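PDB 3UMA: glutathione-dependent peroxiredoxin from Sinorhizobium meliloti, which probably reduces hydrogen peroxide and organic hydroperoxides to water and alcohols, using glutathione as the electron donor. Local coordinates for residues Asp30-Ala35 with Met153-Gly158; Arg58-Ala63 with Arg90-Ile95; Asp94-Ala99 with Lys118-Ser123. All blocks are in the same frame, centred on the assembly; numbering follows the deposited sequence.

Overall arrangement
All three contacts reach one mixed sheet of a Prx5-type peroxiredoxin. Interaction 3 joins strands 94-99 and 120-123, interaction 2 sets 94-99 beside strand 58-64, and interaction 1 lays the loop 30-35 against the end of strand 147-156, the other neighbour of 58-64, and the turn after it. Interactions 2 and 3 share Asp94 and Ile95, and their centres are 10 Å apart; Phe62 N lies 2.9 Å from Ala96 O. Interactions 1 and 2 meet in a salt bridge, Glu156 OE2 to Arg58 NE at 2.7 Å. Interactions 1 and 3 do not touch. The side chains of Phe62 and Val97 each lie about 7 Å from that of Cys72, the predicted peroxidatic cysteine.

Interaction 1: Asp30-Ala35 with Met153-Gly158; sequences DKLPNA and MLVEDG
The carbonyl oxygen of Gly158 takes the backbone N-H of Leu32, with Leu32 N 3.0 Å from Gly158 O. The bond is almost straight, 172° at the hydrogen. Beside it the CA of Lys31 comes to 3.6 Å from the same Gly158 O in a CA-H...O contact, so two adjacent residues of the loop close on one oxygen. Gly158 has a positive phi (79°), which favours glycine at this point of the turn that follows strand 147-156.

The rest of the contact is apolar and rests on Leu32. Its CG stands anti to the carbonyl carbon (chi1 -69°), and the two methyls divide the strand between them. CD1 reaches tip to tip with Val155, 3.9 Å from Val155 CG1 and only slightly farther from CG2. CD2 meets the selenium of Met153, a selenomethionine here, with Leu32 CD2 and Met153 SE 3.8 Å apart; these two side chains cross obliquely.

Leu32 is also packed by Phe54 of helix 50-54, Phe129 of helix 128-132 and Val160 of strand 159-165. The loop thus lies across the end of the hairpin formed by strands 147-156 and 159-165, with the two helices bordering it.

Interaction 2: Arg58-Ala63 with Arg90-Ile95; sequences RVVLFA and RGVDDI
Val60 N gives its hydrogen to Asp94 O at 3.1 Å, in parallel register, with Val59 opposite Asp94 and Val60 opposite Ile95. One step earlier, where 90-95 is not yet strand, Asp93 N meets Arg58 O at 2.8 Å.

The side chain of Asp93 adds a second link to the same residue. Its OD2 accepts from Arg58 N at 2.9 Å, on the anti side of the carboxylate and 25° out of its plane. With CG anti to the carbonyl carbon (chi1 -56°), the carboxylate folds back toward Arg58, and the backbone N-H and C=O of that arginine are both engaged by Asp93.

Arg58 answers with its own side chain, extended from CG to NE alongside the turn at Gly91. Two weak bonds leave NH1 at the guanidinium edge, to Arg90 O at 3.1 Å and to Gly91 O at 3.2 Å. NE is directed elsewhere, to a salt bridge with Glu156 on strand 147-156. The backbone angles of Gly91 by themselves call for glycine, and its CA lies at the edge of the guanidinium.

The apolar contacts line the face that carries Val60 and Ile95. The side chains of Val60 and Val92 are set roughly perpendicular, with Val60 CG2 4.1 Å from Val92 CG1, while Ile95 CG2 touches the edge of the Phe62 ring in its plane, 4.0 Å from CE1. Helix 84-88 covers Val92 and Ile95 on this side. Strands 58-64 and 94-99, joined through helices 70-82 and 84-88, make the parallel beta-alpha-beta connection of the thioredoxin fold, whose helix 70-82 carries the predicted peroxidatic Cys72.

Interaction 3: Asp94-Ala99 with Lys118-Ser123; sequences DIAVVA and KIHFLS
Asp94 and His120 cross at about a right angle, the carboxylate and imidazole planes 66° apart. His120 NE2 donates to Asp94 OD2 at 2.8 Å; the bond is bent, 137° at the hydrogen, and the nitrogen stands above the carboxylate plane. ND1 is hydrogen-bonded to Glu39 on the far side of the ring, so both ring nitrogens are engaged and its rotation is fixed; a carboxylate at each end would probably favour the positively charged imidazole. An alanine in place of Asp94 would probably leave His120 NE2 without its carboxylate mate and the ring freer to turn about its link to Glu39.

On the other face of the sheet, Val97 CG1 stands over one face of the Phe121 ring, 4.0 Å from its centroid and offset toward the rim, a CH-pi contact. CG1 gets there by sitting between the backbone N and the carbonyl carbon (chi1 59°). Farther along this face, Ile119 lies slantwise over Ile95, its CG1 pressed to 3.5 Å from Ile95 CB. Back on the His120 side, Leu122 sends CD1 to the methyl of Ala96, 3.9 Å from Ala96 CB.

The two strands run parallel, and four hydrogen bonds pass to and fro between them: His120 N to Ile95 O, Val97 N to His120 O, Leu122 N to Val97 O at 2.8 Å, and Ala99 N to Leu122 O. Helix 103-113 packs on Phe121, while Leu53 of helix 50-54 touches Asp94, His120 and Leu122. Strand 94-99, helix 103-113 and strand 120-123 together form a beta-alpha-beta unit in the sheet of the thioredoxin fold of peroxiredoxins.

Interaction 1: Asp30-Ala35 with Met153-Gly158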
# COMPACT_ATOMS: atom_id res chain seq x y z
N ASP A 30 -4.57 15.33 -5.57
CA ASP A 30 -3.20 15.62 -5.11
C ASP A 30 -2.18 14.76 -5.86
O ASP A 30 -2.45 13.61 -6.22
CB ASP A 30 -3.02 15.34 -3.60
CG ASP A 30 -3.74 16.34 -2.70
OD1 ASP A 30 -4.11 17.43 -3.16
OD2 ASP A 30 -3.94 16.04 -1.50
N LYS A 31 -1.00 15.32 -6.08
CA LYS A 31 0.15 14.52 -6.50
C LYS A 31 0.75 13.82 -5.27
O LYS A 31 0.76 14.39 -4.18
CB LYS A 31 1.21 15.40 -7.17
CG LYS A 31 0.71 16.19 -8.40
CD LYS A 31 1.84 16.98 -9.08
CE LYS A 31 2.20 18.23 -8.29
NZ LYS A 31 3.59 18.77 -8.56
N LEU A 32 1.24 12.60 -5.45
CA LEU A 32 2.00 11.93 -4.39
C LEU A 32 3.39 12.58 -4.22
O LEU A 32 4.04 12.90 -5.22
CB LEU A 32 2.15 10.44 -4.69
CG LEU A 32 0.92 9.53 -4.62
CD1 LEU A 32 1.32 8.12 -4.95
CD2 LEU A 32 0.26 9.57 -3.25
N PRO A 33 3.85 12.75 -2.97
CA PRO A 33 5.22 13.23 -2.78
C PRO A 33 6.20 12.18 -3.27
O PRO A 33 5.85 11.00 -3.36
CB PRO A 33 5.34 13.40 -1.26
CG PRO A 33 4.34 12.43 -0.70
CD PRO A 33 3.19 12.45 -1.69
N ASN A 34 7.40 12.63 -3.63
CA ASN A 34 8.51 11.76 -4.02
C ASN A 34 8.89 10.93 -2.80
O ASN A 34 8.84 11.42 -1.69
CB ASN A 34 9.68 12.65 -4.46
CG ASN A 34 10.85 11.88 -5.03
OD1 ASN A 34 10.71 11.13 -6.02
ND2 ASN A 34 12.04 12.10 -4.45
N ALA A 35 9.26 9.66 -3.02
CA ALA A 35 9.72 8.79 -1.94
C ALA A 35 10.45 7.61 -2.53
O ALA A 35 10.33 7.34 -3.72
CB ALA A 35 8.52 8.29 -1.07
N MSE A 153 -5.68 3.32 -3.07
CA MSE A 153 -5.81 4.47 -3.94
C MSE A 153 -5.51 4.06 -5.36
O MSE A 153 -4.73 3.15 -5.60
CB MSE A 153 -4.93 5.65 -3.48
CG MSE A 153 -3.48 5.32 -3.30
SE MSE A 153 -2.40 6.91 -2.90
CE MSE A 153 -2.94 7.41 -1.09
N LEU A 154 -6.21 4.70 -6.29
CA LEU A 154 -5.87 4.61 -7.71
C LEU A 154 -5.04 5.84 -8.09
O LEU A 154 -5.45 6.98 -7.85
CB LEU A 154 -7.13 4.49 -8.58
CG LEU A 154 -6.97 4.40 -10.11
CD1 LEU A 154 -6.16 3.17 -10.50
CD2 LEU A 154 -8.34 4.39 -10.79
N VAL A 155 -3.85 5.59 -8.63
CA VAL A 155 -2.90 6.65 -8.91
C VAL A 155 -2.60 6.68 -10.42
O VAL A 155 -2.21 5.67 -11.00
CB VAL A 155 -1.60 6.46 -8.08
CG1 VAL A 155 -0.68 7.67 -8.22
CG2 VAL A 155 -1.93 6.24 -6.57
N GLU A 156 -2.79 7.85 -11.04
CA GLU A 156 -2.59 7.98 -12.50
C GLU A 156 -1.48 8.96 -12.78
O GLU A 156 -1.55 10.11 -12.36
CB GLU A 156 -3.90 8.36 -13.20
CG GLU A 156 -4.90 7.18 -13.22
CD GLU A 156 -6.31 7.50 -13.79
OE1 GLU A 156 -6.54 8.59 -14.37
OE2 GLU A 156 -7.19 6.63 -13.65
N ASP A 157 -0.42 8.48 -13.44
CA ASP A 157 0.81 9.27 -13.61
C ASP A 157 1.10 10.07 -12.34
O ASP A 157 1.26 11.30 -12.39
CB ASP A 157 0.71 10.20 -14.83
CG ASP A 157 2.05 10.91 -15.14
OD1 ASP A 157 3.09 10.23 -15.29
OD2 ASP A 157 2.04 12.15 -15.22
N GLY A 158 1.12 9.39 -11.19
CA GLY A 158 1.48 10.01 -9.93
C GLY A 158 0.41 10.84 -9.25
O GLY A 158 0.66 11.41 -8.19

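Interaction 2: Arg58-Ala63 with Arg90-Ile95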
# COMPACT_ATOMS: atom_id res chain seq x y z
N ARG A 58 -0.79 3.73 -14.48
CA ARG A 58 -2.01 3.68 -13.69
C ARG A 58 -1.76 2.59 -12.66
O ARG A 58 -1.63 1.43 -13.02
CB ARG A 58 -3.21 3.31 -14.57
CG ARG A 58 -4.58 3.61 -13.98
CD ARG A 58 -5.61 3.90 -15.10
NE ARG A 58 -6.97 4.13 -14.59
CZ ARG A 58 -7.97 3.26 -14.67
NH1 ARG A 58 -7.79 2.09 -15.26
NH2 ARG A 58 -9.17 3.57 -14.18
N VAL A 59 -1.66 2.98 -11.39
CA VAL A 59 -1.23 2.06 -10.33
C VAL A 59 -2.26 1.95 -9.19
O VAL A 59 -2.84 2.94 -8.76
CB VAL A 59 0.16 2.49 -9.77
CG1 VAL A 59 0.63 1.57 -8.64
CG2 VAL A 59 1.22 2.51 -10.90
N VAL A 60 -2.51 0.73 -8.73
CA VAL A 60 -3.31 0.51 -7.53
C VAL A 60 -2.35 0.36 -6.36
O VAL A 60 -1.53 -0.55 -6.35
CB VAL A 60 -4.19 -0.74 -7.65
CG1 VAL A 60 -4.73 -1.17 -6.27
CG2 VAL A 60 -5.34 -0.47 -8.60
N LEU A 61 -2.41 1.30 -5.41
CA LEU A 61 -1.61 1.23 -4.20
C LEU A 61 -2.51 0.95 -3.01
O LEU A 61 -3.47 1.69 -2.78
CB LEU A 61 -0.86 2.54 -3.94
CG LEU A 61 -0.02 2.63 -2.64
CD1 LEU A 61 1.15 1.64 -2.65
CD2 LEU A 61 0.48 4.03 -2.39
N PHE A 62 -2.21 -0.09 -2.24
CA PHE A 62 -2.87 -0.20 -0.94
C PHE A 62 -1.88 -0.26 0.21
O PHE A 62 -0.81 -0.85 0.09
CB PHE A 62 -3.91 -1.34 -0.89
CG PHE A 62 -3.35 -2.72 -1.06
CD1 PHE A 62 -2.92 -3.18 -2.31
CD2 PHE A 62 -3.30 -3.60 0.02
CE1 PHE A 62 -2.42 -4.46 -2.46
CE2 PHE A 62 -2.82 -4.90 -0.13
CZ PHE A 62 -2.37 -5.34 -1.37
N ALA A 63 -2.25 0.37 1.33
CA ALA A 63 -1.41 0.37 2.52
C ALA A 63 -2.02 -0.47 3.64
O ALA A 63 -3.24 -0.48 3.83
CB ALA A 63 -1.18 1.77 3.00
N ARG A 90 -8.08 -4.37 -16.25
CA ARG A 90 -8.89 -3.16 -16.37
C ARG A 90 -8.07 -1.88 -16.52
O ARG A 90 -8.48 -0.82 -16.05
CB ARG A 90 -9.89 -3.05 -15.22
CG ARG A 90 -11.14 -3.91 -15.40
CD ARG A 90 -12.30 -3.37 -14.57
NE ARG A 90 -13.61 -3.70 -15.15
CZ ARG A 90 -14.23 -2.99 -16.09
NH1 ARG A 90 -13.67 -1.89 -16.59
NH2 ARG A 90 -15.42 -3.37 -16.55
N GLY A 91 -6.93 -1.97 -17.19
CA GLY A 91 -6.14 -0.77 -17.49
C GLY A 91 -5.25 -0.33 -16.35
O GLY A 91 -4.98 0.86 -16.17
N VAL A 92 -4.78 -1.29 -15.57
CA VAL A 92 -3.90 -0.99 -14.45
C VAL A 92 -2.57 -1.63 -14.79
O VAL A 92 -2.52 -2.83 -15.10
CB VAL A 92 -4.46 -1.57 -13.13
CG1 VAL A 92 -3.40 -1.59 -12.04
CG2 VAL A 92 -5.70 -0.79 -12.68
N ASP A 93 -1.50 -0.86 -14.71
CA ASP A 93 -0.18 -1.38 -15.04
C ASP A 93 0.47 -2.16 -13.91
O ASP A 93 1.19 -3.14 -14.17
CB ASP A 93 0.74 -0.24 -15.47
CG ASP A 93 0.17 0.55 -16.62
OD1 ASP A 93 -0.15 -0.09 -17.64
OD2 ASP A 93 0.04 1.78 -16.50
N ASP A 94 0.24 -1.73 -12.66
CA ASP A 94 0.94 -2.32 -11.51
C ASP A 94 0.11 -2.30 -10.22
O ASP A 94 -0.77 -1.48 -10.05
CB ASP A 94 2.25 -1.54 -11.26
CG ASP A 94 3.45 -2.46 -11.05
OD1 ASP A 94 3.27 -3.66 -10.69
OD2 ASP A 94 4.59 -1.96 -11.25
N ILE A 95 0.42 -3.23 -9.31
CA ILE A 95 -0.18 -3.21 -7.98
C ILE A 95 0.92 -3.25 -6.93
O ILE A 95 1.88 -4.04 -7.04
CB ILE A 95 -1.16 -4.38 -7.77
CG1 ILE A 95 -2.19 -4.45 -8.91
CG2 ILE A 95 -1.87 -4.26 -6.39
CD1 ILE A 95 -2.97 -5.77 -8.96

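Interaction 3: Asp94-Ala99 with Lys118-Ser123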
# COMPACT_ATOMS: atom_id res chain seq x y z
N ASP A 94 0.24 -1.73 -12.66
CA ASP A 94 0.94 -2.32 -11.51
C ASP A 94 0.11 -2.30 -10.22
O ASP A 94 -0.77 -1.48 -10.05
CB ASP A 94 2.25 -1.54 -11.26
CG ASP A 94 3.45 -2.46 -11.05
OD1 ASP A 94 3.27 -3.66 -10.69
OD2 ASP A 94 4.59 -1.96 -11.25
N ILE A 95 0.42 -3.23 -9.31
CA ILE A 95 -0.18 -3.21 -7.98
C ILE A 95 0.92 -3.25 -6.93
O ILE A 95 1.88 -4.04 -7.04
CB ILE A 95 -1.16 -4.38 -7.77
CG1 ILE A 95 -2.19 -4.45 -8.91
CG2 ILE A 95 -1.87 -4.26 -6.39
CD1 ILE A 95 -2.97 -5.77 -8.96
N ALA A 96 0.78 -2.40 -5.91
CA ALA A 96 1.72 -2.34 -4.81
C ALA A 96 1.02 -2.31 -3.47
O ALA A 96 -0.01 -1.67 -3.33
CB ALA A 96 2.60 -1.11 -4.93
N VAL A 97 1.59 -3.02 -2.49
CA VAL A 97 1.25 -2.84 -1.09
C VAL A 97 2.42 -2.15 -0.38
O VAL A 97 3.58 -2.45 -0.67
CB VAL A 97 0.90 -4.21 -0.40
CG1 VAL A 97 2.07 -5.21 -0.47
CG2 VAL A 97 0.40 -4.01 1.06
N VAL A 98 2.11 -1.22 0.51
CA VAL A 98 3.12 -0.54 1.29
C VAL A 98 2.80 -0.74 2.77
O VAL A 98 1.62 -0.75 3.15
CB VAL A 98 3.22 0.97 0.94
CG1 VAL A 98 1.92 1.70 1.17
CG2 VAL A 98 4.37 1.69 1.71
N ALA A 99 3.84 -0.89 3.60
CA ALA A 99 3.66 -0.99 5.07
C ALA A 99 4.86 -0.40 5.78
O ALA A 99 5.97 -0.40 5.24
CB ALA A 99 3.50 -2.42 5.48
N LYS A 118 4.13 -11.09 -7.90
CA LYS A 118 2.81 -10.80 -8.43
C LYS A 118 2.46 -9.33 -8.23
O LYS A 118 1.68 -8.76 -8.99
CB LYS A 118 1.74 -11.64 -7.73
CG LYS A 118 2.07 -13.11 -7.50
CD LYS A 118 1.73 -13.98 -8.68
CE LYS A 118 1.87 -15.46 -8.30
NZ LYS A 118 2.49 -16.24 -9.41
N ILE A 119 3.06 -8.74 -7.20
CA ILE A 119 2.67 -7.44 -6.68
C ILE A 119 3.91 -6.87 -5.99
O ILE A 119 4.72 -7.62 -5.46
CB ILE A 119 1.45 -7.66 -5.71
CG1 ILE A 119 0.15 -7.35 -6.44
CG2 ILE A 119 1.54 -6.89 -4.40
CD1 ILE A 119 -0.97 -8.25 -6.05
N HIS A 120 4.09 -5.55 -6.03
CA HIS A 120 5.18 -4.95 -5.25
C HIS A 120 4.91 -5.03 -3.73
O HIS A 120 3.76 -4.84 -3.28
CB HIS A 120 5.43 -3.49 -5.63
CG HIS A 120 5.91 -3.30 -7.03
ND1 HIS A 120 7.24 -3.18 -7.36
CD2 HIS A 120 5.22 -3.17 -8.20
CE1 HIS A 120 7.36 -3.00 -8.67
NE2 HIS A 120 6.15 -2.99 -9.19
N PHE A 121 5.94 -5.34 -2.96
CA PHE A 121 5.90 -5.27 -1.50
C PHE A 121 6.88 -4.19 -1.07
O PHE A 121 8.09 -4.42 -1.06
CB PHE A 121 6.25 -6.64 -0.87
CG PHE A 121 5.12 -7.64 -0.96
CD1 PHE A 121 4.39 -7.99 0.18
CD2 PHE A 121 4.79 -8.24 -2.19
CE1 PHE A 121 3.35 -8.92 0.12
CE2 PHE A 121 3.73 -9.14 -2.28
CZ PHE A 121 3.00 -9.48 -1.11
N LEU A 122 6.34 -3.02 -0.74
CA LEU A 122 7.13 -1.85 -0.48
C LEU A 122 7.28 -1.62 1.02
O LEU A 122 6.28 -1.55 1.75
CB LEU A 122 6.48 -0.61 -1.12
CG LEU A 122 6.15 -0.65 -2.62
CD1 LEU A 122 5.46 0.65 -3.04
CD2 LEU A 122 7.44 -0.87 -3.43
N SER A 123 8.52 -1.47 1.45
CA SER A 123 8.85 -1.18 2.82
C SER A 123 8.95 0.33 3.01
O SER A 123 9.75 1.00 2.32
CB SER A 123 10.16 -1.89 3.19
OG SER A 123 10.80 -1.24 4.25